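PDB 6Q2F: glycoside hydrolase family protein from Novosphingobium sp. PP1Y, which hydrolyses alpha-L-rhamnosides as an alpha-L-rhamnosidase, probably releasing terminal L-rhamnose from its glycoside substrates. Local coordinates for residues M390-Y394 / H588-L592; T177-Q181 / Y382-F388; Q519-R524 / R555-L560. One frame throughout, in Å; residues are numbered along the deposited sequence.

Interaction 1 (M390-Y394 / H588-L592); sequences MSRDY and HRPML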
loop_
_atom_site.group_PDB
_atom_site.type_symbol
_atom_site.label_atom_id
_atom_site.label_comp_id
_atom_site.label_asym_id
_atom_site.label_seq_id
_atom_site.Cartn_x
_atom_site.Cartn_y
_atom_site.Cartn_z
HETATM N N MSE A 390 -7.427 4.757 -14.963
HETATM C CA MSE A 390 -7.045 3.386 -14.676
HETATM C C MSE A 390 -8.166 2.386 -14.914
HETATM O O MSE A 390 -9.340 2.698 -14.736
HETATM C CB MSE A 390 -6.554 3.266 -13.225
HETATM C CG MSE A 390 -5.180 3.890 -13.007
HETATM SE SE MSE A 390 -3.857 3.156 -14.212
HETATM C CE MSE A 390 -3.882 4.530 -15.623
ATOM N N SER A 391 -7.801 1.181 -15.340
ATOM C CA SER A 391 -8.692 0.037 -15.253
ATOM C C SER A 391 -8.049 -0.958 -14.303
ATOM O O SER A 391 -6.821 -1.035 -14.205
ATOM C CB SER A 391 -8.969 -0.596 -16.630
ATOM O OG SER A 391 -9.578 0.337 -17.501
ATOM N N ARG A 392 -8.865 -1.664 -13.573
ATOM C CA ARG A 392 -8.379 -2.619 -12.648
ATOM C C ARG A 392 -7.691 -3.781 -13.328
ATOM O O ARG A 392 -6.704 -4.271 -12.881
ATOM C CB ARG A 392 -9.517 -3.077 -11.773
ATOM C CG ARG A 392 -9.123 -4.162 -10.822
ATOM C CD ARG A 392 -10.299 -4.664 -10.021
ATOM N NE ARG A 392 -9.888 -4.881 -8.639
ATOM C CZ ARG A 392 -9.162 -4.023 -7.921
ATOM N NH1 ARG A 392 -8.719 -2.896 -8.440
ATOM N NH2 ARG A 392 -8.868 -4.316 -6.688
ATOM N N ASP A 393 -8.245 -4.210 -14.430
ATOM C CA ASP A 393 -7.782 -5.371 -15.184
ATOM C C ASP A 393 -7.933 -5.027 -16.655
ATOM O O ASP A 393 -9.045 -5.048 -17.188
ATOM C CB ASP A 393 -8.586 -6.624 -14.824
ATOM C CG ASP A 393 -8.173 -7.841 -15.642
ATOM O OD1 ASP A 393 -7.147 -7.778 -16.357
ATOM O OD2 ASP A 393 -8.864 -8.872 -15.548
ATOM N N TYR A 394 -6.817 -4.709 -17.312
ATOM C CA TYR A 394 -6.906 -4.320 -18.708
ATOM C C TYR A 394 -7.246 -5.500 -19.607
ATOM O O TYR A 394 -7.703 -5.292 -20.738
ATOM C CB TYR A 394 -5.606 -3.655 -19.143
ATOM C CG TYR A 394 -5.528 -2.203 -18.727
ATOM C CD1 TYR A 394 -6.208 -1.230 -19.449
ATOM C CD2 TYR A 394 -4.796 -1.801 -17.617
ATOM C CE1 TYR A 394 -6.154 0.098 -19.103
ATOM C CE2 TYR A 394 -4.742 -0.451 -17.253
ATOM C CZ TYR A 394 -5.427 0.495 -18.012
ATOM O OH TYR A 394 -5.394 1.840 -17.700
ATOM N N HIS A 588 -5.232 -0.236 -3.954
ATOM C CA HIS A 588 -5.752 -0.637 -5.276
ATOM C C HIS A 588 -4.778 -0.163 -6.357
ATOM O O HIS A 588 -3.579 -0.460 -6.281
ATOM C CB HIS A 588 -7.170 -0.136 -5.427
ATOM C CG HIS A 588 -8.121 -0.743 -4.452
ATOM N ND1 HIS A 588 -8.237 -0.298 -3.154
ATOM C CD2 HIS A 588 -8.991 -1.770 -4.578
ATOM C CE1 HIS A 588 -9.149 -1.017 -2.524
ATOM N NE2 HIS A 588 -9.621 -1.919 -3.364
ATOM N N ARG A 589 -5.233 0.580 -7.367
ATOM C CA ARG A 589 -4.427 0.878 -8.544
ATOM C C ARG A 589 -4.564 2.358 -8.862
ATOM O O ARG A 589 -5.325 2.752 -9.757
ATOM C CB ARG A 589 -4.842 -0.006 -9.724
ATOM C CG ARG A 589 -3.888 0.102 -10.934
ATOM C CD ARG A 589 -4.243 -0.891 -12.029
ATOM N NE ARG A 589 -3.088 -1.134 -12.894
ATOM C CZ ARG A 589 -3.057 -2.007 -13.895
ATOM N NH1 ARG A 589 -4.130 -2.741 -14.186
ATOM N NH2 ARG A 589 -1.943 -2.144 -14.604
ATOM N N PRO A 590 -3.852 3.215 -8.127
ATOM C CA PRO A 590 -4.002 4.662 -8.339
ATOM C C PRO A 590 -3.346 5.151 -9.623
ATOM O O PRO A 590 -3.740 6.201 -10.138
ATOM C CB PRO A 590 -3.322 5.265 -7.105
ATOM C CG PRO A 590 -2.310 4.253 -6.734
ATOM C CD PRO A 590 -2.916 2.912 -7.041
HETATM N N MSE A 591 -2.359 4.423 -10.144
HETATM C CA MSE A 591 -1.712 4.774 -11.411
HETATM C C MSE A 591 -1.035 3.532 -11.981
HETATM O O MSE A 591 -1.019 2.486 -11.328
HETATM C CB MSE A 591 -0.680 5.871 -11.219
HETATM C CG MSE A 591 0.510 5.401 -10.402
HETATM SE SE MSE A 591 1.909 6.711 -10.085
HETATM C CE MSE A 591 2.502 7.092 -11.904
ATOM N N LEU A 592 -0.480 3.650 -13.190
ATOM C CA LEU A 592 0.298 2.566 -13.769
ATOM C C LEU A 592 1.566 2.354 -12.961
ATOM O O LEU A 592 2.102 3.272 -12.331
ATOM C CB LEU A 592 0.661 2.861 -15.227
ATOM C CG LEU A 592 -0.558 2.924 -16.143
ATOM C CD1 LEU A 592 -0.161 3.380 -17.555
ATOM C CD2 LEU A 592 -1.244 1.530 -16.167
#

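Interaction 2 (T177-Q181 / Y382-F388); sequences TGPFQ and YETKAGF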
loop_
_atom_site.group_PDB
_atom_site.type_symbol
_atom_site.label_atom_id
_atom_site.label_comp_id
_atom_site.label_asym_id
_atom_site.label_seq_id
_atom_site.Cartn_x
_atom_site.Cartn_y
_atom_site.Cartn_z
ATOM N N THR A 177 -4.141 23.004 -18.539
ATOM C CA THR A 177 -3.750 22.143 -17.436
ATOM C C THR A 177 -4.968 21.360 -16.938
ATOM O O THR A 177 -6.036 21.932 -16.712
ATOM C CB THR A 177 -3.146 22.993 -16.326
ATOM O OG1 THR A 177 -1.909 23.545 -16.790
ATOM C CG2 THR A 177 -2.896 22.160 -15.080
ATOM N N GLY A 178 -4.816 20.044 -16.782
ATOM C CA GLY A 178 -5.947 19.200 -16.479
ATOM C C GLY A 178 -5.702 17.778 -16.941
ATOM O O GLY A 178 -4.598 17.436 -17.362
ATOM N N PRO A 179 -6.735 16.921 -16.869
ATOM C CA PRO A 179 -6.512 15.478 -17.054
ATOM C C PRO A 179 -6.620 14.998 -18.495
ATOM O O PRO A 179 -6.144 13.902 -18.818
ATOM C CB PRO A 179 -7.613 14.848 -16.187
ATOM C CG PRO A 179 -8.734 15.848 -16.246
ATOM C CD PRO A 179 -8.054 17.204 -16.269
ATOM N N PHE A 180 -7.332 15.728 -19.336
ATOM C CA PHE A 180 -7.535 15.288 -20.693
ATOM C C PHE A 180 -7.969 16.398 -21.624
ATOM O O PHE A 180 -8.887 17.103 -21.316
ATOM C CB PHE A 180 -8.598 14.229 -20.635
ATOM C CG PHE A 180 -8.980 13.671 -21.941
ATOM C CD1 PHE A 180 -9.956 14.260 -22.687
ATOM C CD2 PHE A 180 -8.398 12.528 -22.397
ATOM C CE1 PHE A 180 -10.324 13.735 -23.878
ATOM C CE2 PHE A 180 -8.753 11.992 -23.596
ATOM C CZ PHE A 180 -9.721 12.596 -24.337
ATOM N N GLN A 181 -7.306 16.542 -22.752
ATOM C CA GLN A 181 -7.658 17.544 -23.735
ATOM C C GLN A 181 -7.890 18.912 -23.125
ATOM O O GLN A 181 -7.011 19.507 -22.570
ATOM C CB GLN A 181 -8.765 17.090 -24.680
ATOM C CG GLN A 181 -8.394 15.960 -25.610
ATOM C CD GLN A 181 -7.475 16.385 -26.724
ATOM O OE1 GLN A 181 -6.450 16.925 -26.491
ATOM N NE2 GLN A 181 -7.880 16.161 -27.932
ATOM N N TYR A 382 -10.497 3.592 -25.343
ATOM C CA TYR A 382 -9.123 4.022 -25.589
ATOM C C TYR A 382 -8.608 4.915 -24.469
ATOM O O TYR A 382 -7.417 4.876 -24.143
ATOM C CB TYR A 382 -9.011 4.731 -26.947
ATOM C CG TYR A 382 -9.308 6.220 -26.952
ATOM C CD1 TYR A 382 -8.310 7.152 -26.665
ATOM C CD2 TYR A 382 -10.580 6.693 -27.242
ATOM C CE1 TYR A 382 -8.578 8.509 -26.655
ATOM C CE2 TYR A 382 -10.856 8.046 -27.247
ATOM C CZ TYR A 382 -9.850 8.952 -26.954
ATOM O OH TYR A 382 -10.129 10.305 -26.954
ATOM N N GLU A 383 -9.482 5.739 -23.874
ATOM C CA GLU A 383 -9.032 6.643 -22.818
ATOM C C GLU A 383 -8.336 5.877 -21.698
ATOM O O GLU A 383 -7.244 6.259 -21.259
ATOM C CB GLU A 383 -10.207 7.460 -22.269
ATOM C CG GLU A 383 -10.853 8.406 -23.296
ATOM C CD GLU A 383 -12.089 7.808 -23.909
ATOM O OE1 GLU A 383 -12.274 6.585 -23.749
ATOM O OE2 GLU A 383 -12.877 8.533 -24.553
ATOM N N THR A 384 -8.941 4.782 -21.222
ATOM C CA THR A 384 -8.289 4.036 -20.149
ATOM C C THR A 384 -7.089 3.253 -20.674
ATOM O O THR A 384 -6.053 3.190 -20.007
ATOM C CB THR A 384 -9.283 3.121 -19.409
ATOM O OG1 THR A 384 -8.594 2.387 -18.383
ATOM C CG2 THR A 384 -9.971 2.153 -20.328
ATOM N N LYS A 385 -7.188 2.694 -21.886
ATOM C CA LYS A 385 -6.065 1.930 -22.431
ATOM C C LYS A 385 -4.857 2.816 -22.694
ATOM O O LYS A 385 -3.721 2.339 -22.632
ATOM C CB LYS A 385 -6.468 1.205 -23.719
ATOM C CG LYS A 385 -7.431 0.039 -23.511
ATOM C CD LYS A 385 -8.028 -0.417 -24.852
ATOM C CE LYS A 385 -9.006 -1.588 -24.657
ATOM N NZ LYS A 385 -9.719 -1.948 -25.917
ATOM N N ALA A 386 -5.080 4.097 -22.971
ATOM C CA ALA A 386 -3.996 5.046 -23.183
ATOM C C ALA A 386 -3.476 5.628 -21.883
ATOM O O ALA A 386 -2.569 6.466 -21.919
ATOM C CB ALA A 386 -4.452 6.185 -24.105
ATOM N N GLY A 387 -4.029 5.228 -20.744
ATOM C CA GLY A 387 -3.506 5.678 -19.472
ATOM C C GLY A 387 -4.064 6.983 -18.950
ATOM O O GLY A 387 -3.513 7.531 -17.990
ATOM N N PHE A 388 -5.129 7.510 -19.549
ATOM C CA PHE A 388 -5.745 8.703 -18.989
ATOM C C PHE A 388 -6.551 8.391 -17.735
ATOM O O PHE A 388 -6.801 9.299 -16.940
ATOM C CB PHE A 388 -6.650 9.375 -20.018
ATOM C CG PHE A 388 -5.905 10.040 -21.140
ATOM C CD1 PHE A 388 -5.202 11.214 -20.919
ATOM C CD2 PHE A 388 -5.915 9.500 -22.411
ATOM C CE1 PHE A 388 -4.513 11.825 -21.941
ATOM C CE2 PHE A 388 -5.230 10.108 -23.444
ATOM C CZ PHE A 388 -4.531 11.277 -23.208
#

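Interaction 3 (Q519-R524 / R555-L560); sequences QFQRLR and RTLADL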
loop_
_atom_site.group_PDB
_atom_site.type_symbol
_atom_site.label_atom_id
_atom_site.label_comp_id
_atom_site.label_asym_id
_atom_site.label_seq_id
_atom_site.Cartn_x
_atom_site.Cartn_y
_atom_site.Cartn_z
ATOM N N GLN A 519 12.248 5.699 -25.447
ATOM C CA GLN A 519 12.078 4.735 -24.364
ATOM C C GLN A 519 11.250 3.555 -24.833
ATOM O O GLN A 519 11.572 2.405 -24.531
ATOM C CB GLN A 519 11.417 5.383 -23.137
ATOM C CG GLN A 519 12.163 6.571 -22.534
ATOM C CD GLN A 519 13.418 6.158 -21.784
ATOM O OE1 GLN A 519 13.886 5.030 -21.905
ATOM N NE2 GLN A 519 13.987 7.085 -21.020
ATOM N N PHE A 520 10.162 3.820 -25.554
ATOM C CA PHE A 520 9.320 2.732 -26.041
ATOM C C PHE A 520 10.110 1.820 -26.971
ATOM O O PHE A 520 10.058 0.593 -26.849
ATOM C CB PHE A 520 8.096 3.319 -26.745
ATOM C CG PHE A 520 7.107 2.296 -27.227
ATOM C CD1 PHE A 520 7.361 1.547 -28.374
ATOM C CD2 PHE A 520 5.906 2.112 -26.562
ATOM C CE1 PHE A 520 6.443 0.629 -28.832
ATOM C CE2 PHE A 520 4.986 1.186 -27.011
ATOM C CZ PHE A 520 5.254 0.447 -28.158
ATOM N N GLN A 521 10.853 2.411 -27.915
ATOM C CA GLN A 521 11.667 1.616 -28.824
ATOM C C GLN A 521 12.670 0.763 -28.059
ATOM O O GLN A 521 12.843 -0.427 -28.353
ATOM C CB GLN A 521 12.390 2.534 -29.810
ATOM C CG GLN A 521 13.394 1.806 -30.664
ATOM C CD GLN A 521 12.728 1.095 -31.807
ATOM O OE1 GLN A 521 11.967 1.696 -32.559
ATOM N NE2 GLN A 521 12.995 -0.191 -31.940
ATOM N N ARG A 522 13.343 1.347 -27.070
ATOM C CA ARG A 522 14.379 0.598 -26.372
ATOM C C ARG A 522 13.773 -0.517 -25.522
ATOM O O ARG A 522 14.347 -1.605 -25.415
ATOM C CB ARG A 522 15.221 1.537 -25.507
ATOM C CG ARG A 522 16.007 0.824 -24.365
ATOM C CD ARG A 522 16.725 1.826 -23.454
ATOM N NE ARG A 522 15.814 2.498 -22.514
ATOM C CZ ARG A 522 15.453 2.007 -21.329
ATOM N NH1 ARG A 522 15.904 0.819 -20.930
ATOM N NH2 ARG A 522 14.617 2.689 -20.550
ATOM N N LEU A 523 12.601 -0.272 -24.920
ATOM C CA LEU A 523 12.036 -1.248 -23.991
ATOM C C LEU A 523 11.132 -2.263 -24.669
ATOM O O LEU A 523 11.052 -3.399 -24.199
ATOM C CB LEU A 523 11.253 -0.540 -22.869
ATOM C CG LEU A 523 12.046 0.237 -21.812
ATOM C CD1 LEU A 523 11.182 1.283 -21.077
ATOM C CD2 LEU A 523 12.636 -0.735 -20.792
ATOM N N ARG A 524 10.411 -1.877 -25.723
ATOM C CA ARG A 524 9.481 -2.791 -26.378
ATOM C C ARG A 524 10.019 -3.353 -27.688
ATOM O O ARG A 524 9.443 -4.313 -28.216
ATOM C CB ARG A 524 8.144 -2.091 -26.653
ATOM C CG ARG A 524 7.563 -1.325 -25.436
ATOM C CD ARG A 524 6.803 -2.257 -24.514
ATOM N NE ARG A 524 7.673 -3.064 -23.660
ATOM C CZ ARG A 524 8.106 -2.667 -22.464
ATOM N NH1 ARG A 524 7.761 -1.461 -22.009
ATOM N NH2 ARG A 524 8.880 -3.464 -21.723
ATOM N N ARG A 555 2.901 -0.298 -20.492
ATOM C CA ARG A 555 4.010 -1.000 -19.855
ATOM C C ARG A 555 5.271 -0.150 -19.868
ATOM O O ARG A 555 6.074 -0.188 -18.923
ATOM C CB ARG A 555 4.246 -2.338 -20.548
ATOM C CG ARG A 555 5.398 -3.124 -19.948
ATOM C CD ARG A 555 5.280 -4.595 -20.270
ATOM N NE ARG A 555 6.402 -5.360 -19.735
ATOM C CZ ARG A 555 6.431 -6.686 -19.671
ATOM N NH1 ARG A 555 5.385 -7.386 -20.098
ATOM N NH2 ARG A 555 7.491 -7.305 -19.163
ATOM N N THR A 556 5.460 0.634 -20.916
ATOM C CA THR A 556 6.618 1.515 -20.940
ATOM C C THR A 556 6.523 2.575 -19.851
ATOM O O THR A 556 7.528 2.909 -19.210
ATOM C CB THR A 556 6.736 2.149 -22.324
ATOM O OG1 THR A 556 6.890 1.109 -23.304
ATOM C CG2 THR A 556 7.932 3.088 -22.390
ATOM N N LEU A 557 5.328 3.115 -19.627
ATOM C CA LEU A 557 5.164 4.093 -18.558
ATOM C C LEU A 557 5.483 3.454 -17.208
ATOM O O LEU A 557 6.199 4.034 -16.384
ATOM C CB LEU A 557 3.739 4.650 -18.574
ATOM C CG LEU A 557 3.260 5.412 -19.815
ATOM C CD1 LEU A 557 1.759 5.656 -19.770
ATOM C CD2 LEU A 557 4.001 6.749 -19.904
ATOM N N ALA A 558 4.978 2.232 -16.986
ATOM C CA ALA A 558 5.274 1.525 -15.740
ATOM C C ALA A 558 6.767 1.280 -15.598
ATOM O O ALA A 558 7.324 1.468 -14.515
ATOM C CB ALA A 558 4.500 0.211 -15.681
ATOM N N ASP A 559 7.439 0.889 -16.692
ATOM C CA ASP A 559 8.887 0.684 -16.645
ATOM C C ASP A 559 9.610 1.968 -16.258
ATOM O O ASP A 559 10.568 1.951 -15.476
ATOM C CB ASP A 559 9.406 0.195 -18.007
ATOM C CG ASP A 559 9.024 -1.263 -18.317
ATOM O OD1 ASP A 559 8.737 -2.046 -17.371
ATOM O OD2 ASP A 559 9.021 -1.612 -19.519
ATOM N N LEU A 560 9.186 3.094 -16.830
ATOM C CA LEU A 560 9.902 4.341 -16.584
ATOM C C LEU A 560 9.642 4.860 -15.170
ATOM O O LEU A 560 10.543 5.410 -14.535
ATOM C CB LEU A 560 9.535 5.377 -17.651
ATOM C CG LEU A 560 9.911 5.034 -19.112
ATOM C CD1 LEU A 560 9.364 6.063 -20.086
ATOM C CD2 LEU A 560 11.416 4.898 -19.294
#

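Interaction 1 (M390-Y394 / H588-L592)
Arg589 lays an extended side chain across the loop 390-394, its CG trans to the backbone N (chi1 -171°), and this delivers NH1 to two backbone carbonyls. Both bonds are weak: NH1 lies 3.2 Å from Ser391 O, with an N-H...O angle of only 124°, and 3.3 Å from Arg392 O. CE2 of Tyr394 stands over one face of the same guanidinium, 3.8 Å above its plane and toward the rim, the two planes being 78° apart. Beside this polar grip, CG of the selenomethionine Met390 lies 3.4 Å from Arg589 O; the bend at chi2 then turns SE to 3.6 Å from Leu592 CD2. At the other end, NH2 of the poorly ordered Arg392 comes to the edge of the His588 ring, 3.3 Å from CD2. In the second shell, Glu741 forms a salt bridge with Arg589 NH2 and accepts from Tyr394 N, while Asp750 forms one with Arg392 and a hydrogen bond with His588 NE2. The loop 588-592 follows strand 579-582 of the (beta/alpha)8 barrel. It comes shortly after the sodium ligands Glu583 and Glu586, with the Pro590 side chain about 10 Å from the ion, so the contact belongs to the loop rim of the metal-bearing barrel.

Interaction 2 (T177-Q181 / Y382-F388)
Phe180 of the loop 177-181 packs against a short helix, 382-385, closed by a Schellman motif: Tyr382 comes from its first turn and Phe388 from just beyond its end. The Tyr382 OH comes to the edge of the Phe180 ring, 3.5 Å from Phe180 CZ and near the ring plane. Next, Glu383 adds the aliphatic part of its chain, with CG 4.2 Å from Phe180 CE2. Its carboxylate carbon lies over one face of the Tyr382 ring, toward the rim, and OE2 is hydrogen-bonded to Thr317. Gly387 then closes the helix: its phi of 87° and the bonds Phe388 N to Glu383 O and Gly387 N to Thr384 O, both 3.0 Å, define the Schellman motif, and a CB there would run into the carbonyl oxygen of Ala386, which calls for glycine. Phe388, turned back to the loop, also touches Trp155 of strand 151-160. Phe180 CG is trans to its backbone N (chi1 178°), carrying the ring out to meet the Phe388 face edge-on in a T-shaped stack, centroids 4.9 Å apart and planes at 80°. Phe180 CD2 stands 3.6 Å above the centre of the Phe388 ring, and Pro179 O lies 3.5 Å from Phe388 CD1.

Interaction 3 (Q519-R524 / R555-L560)
Arg524 bridges to Asp559 where segments 519-524 and 555-560 of helices 516-524 and 543-575 cross at 93°, axes 9.9 Å apart, with Thr556 as a knob in a hole formed by Gln519, Phe520, Leu523 and Arg524. From CB, the Arg524 chain turns so that CG is trans to the carbonyl carbon (chi1 -48°), which puts CG 3.8 Å above the centre of the Phe520 ring and 3.3 Å from Thr556 OG1. CD passes the same hydroxyl, and bends at chi2 and chi3 swing the guanidinium onto helix 543-575. There NH1 donates to Thr556 OG1 at 3.0 Å, a hydroxyl also hydrogen-bonded to Asp552 O, and to Asp559 OD2 at 2.8 Å. NH2 reaches that same OD2 at 2.9 Å, so the end-on salt bridge converges on one oxygen. NH2 comes nearly in line with the C-O bond, whereas NH1 meets the anti side, 31° out of the carboxylate plane. Arg555 CG and Leu523 CB cover opposite faces of the guanidinium and limit its rotation; Arg555 sends its own charge to Glu740. A leucine in place of Arg524 would probably leave the Asp559 carboxylate without this counter-charge and open a gap between Arg555 and Leu523. Leu560 CD2 packs 3.4 Å from Gln519 CD, and Gln519 OE1 is gripped side-on by Arg522 NH2, at 2.8 Å, and more distantly by NE, OE1 lying in the guanidinium plane.

Following the chain from the N terminus, interaction 2 opens first at 177-181 and closes a long loop at 382-388; the residues between hold strands but no helix. Interaction 1 starts directly afterwards at 390-394 and closes at 588-592, so the two are in series. Interaction 3, joining 519-524 to 555-560, falls wholly within that second loop, and none of the three cross. Spatially, interactions 1 and 2 touch: Tyr394 OH is 2.8 Å from Thr384 O. Interaction 3 meets interaction 1 through Leu557 CD1 and Leu592 CD1, 3.7 Å apart. Together they link the loop before strand 206-217, the short helix 382-385, the loop after barrel strand 579-582, and helices 516-524 and 543-575.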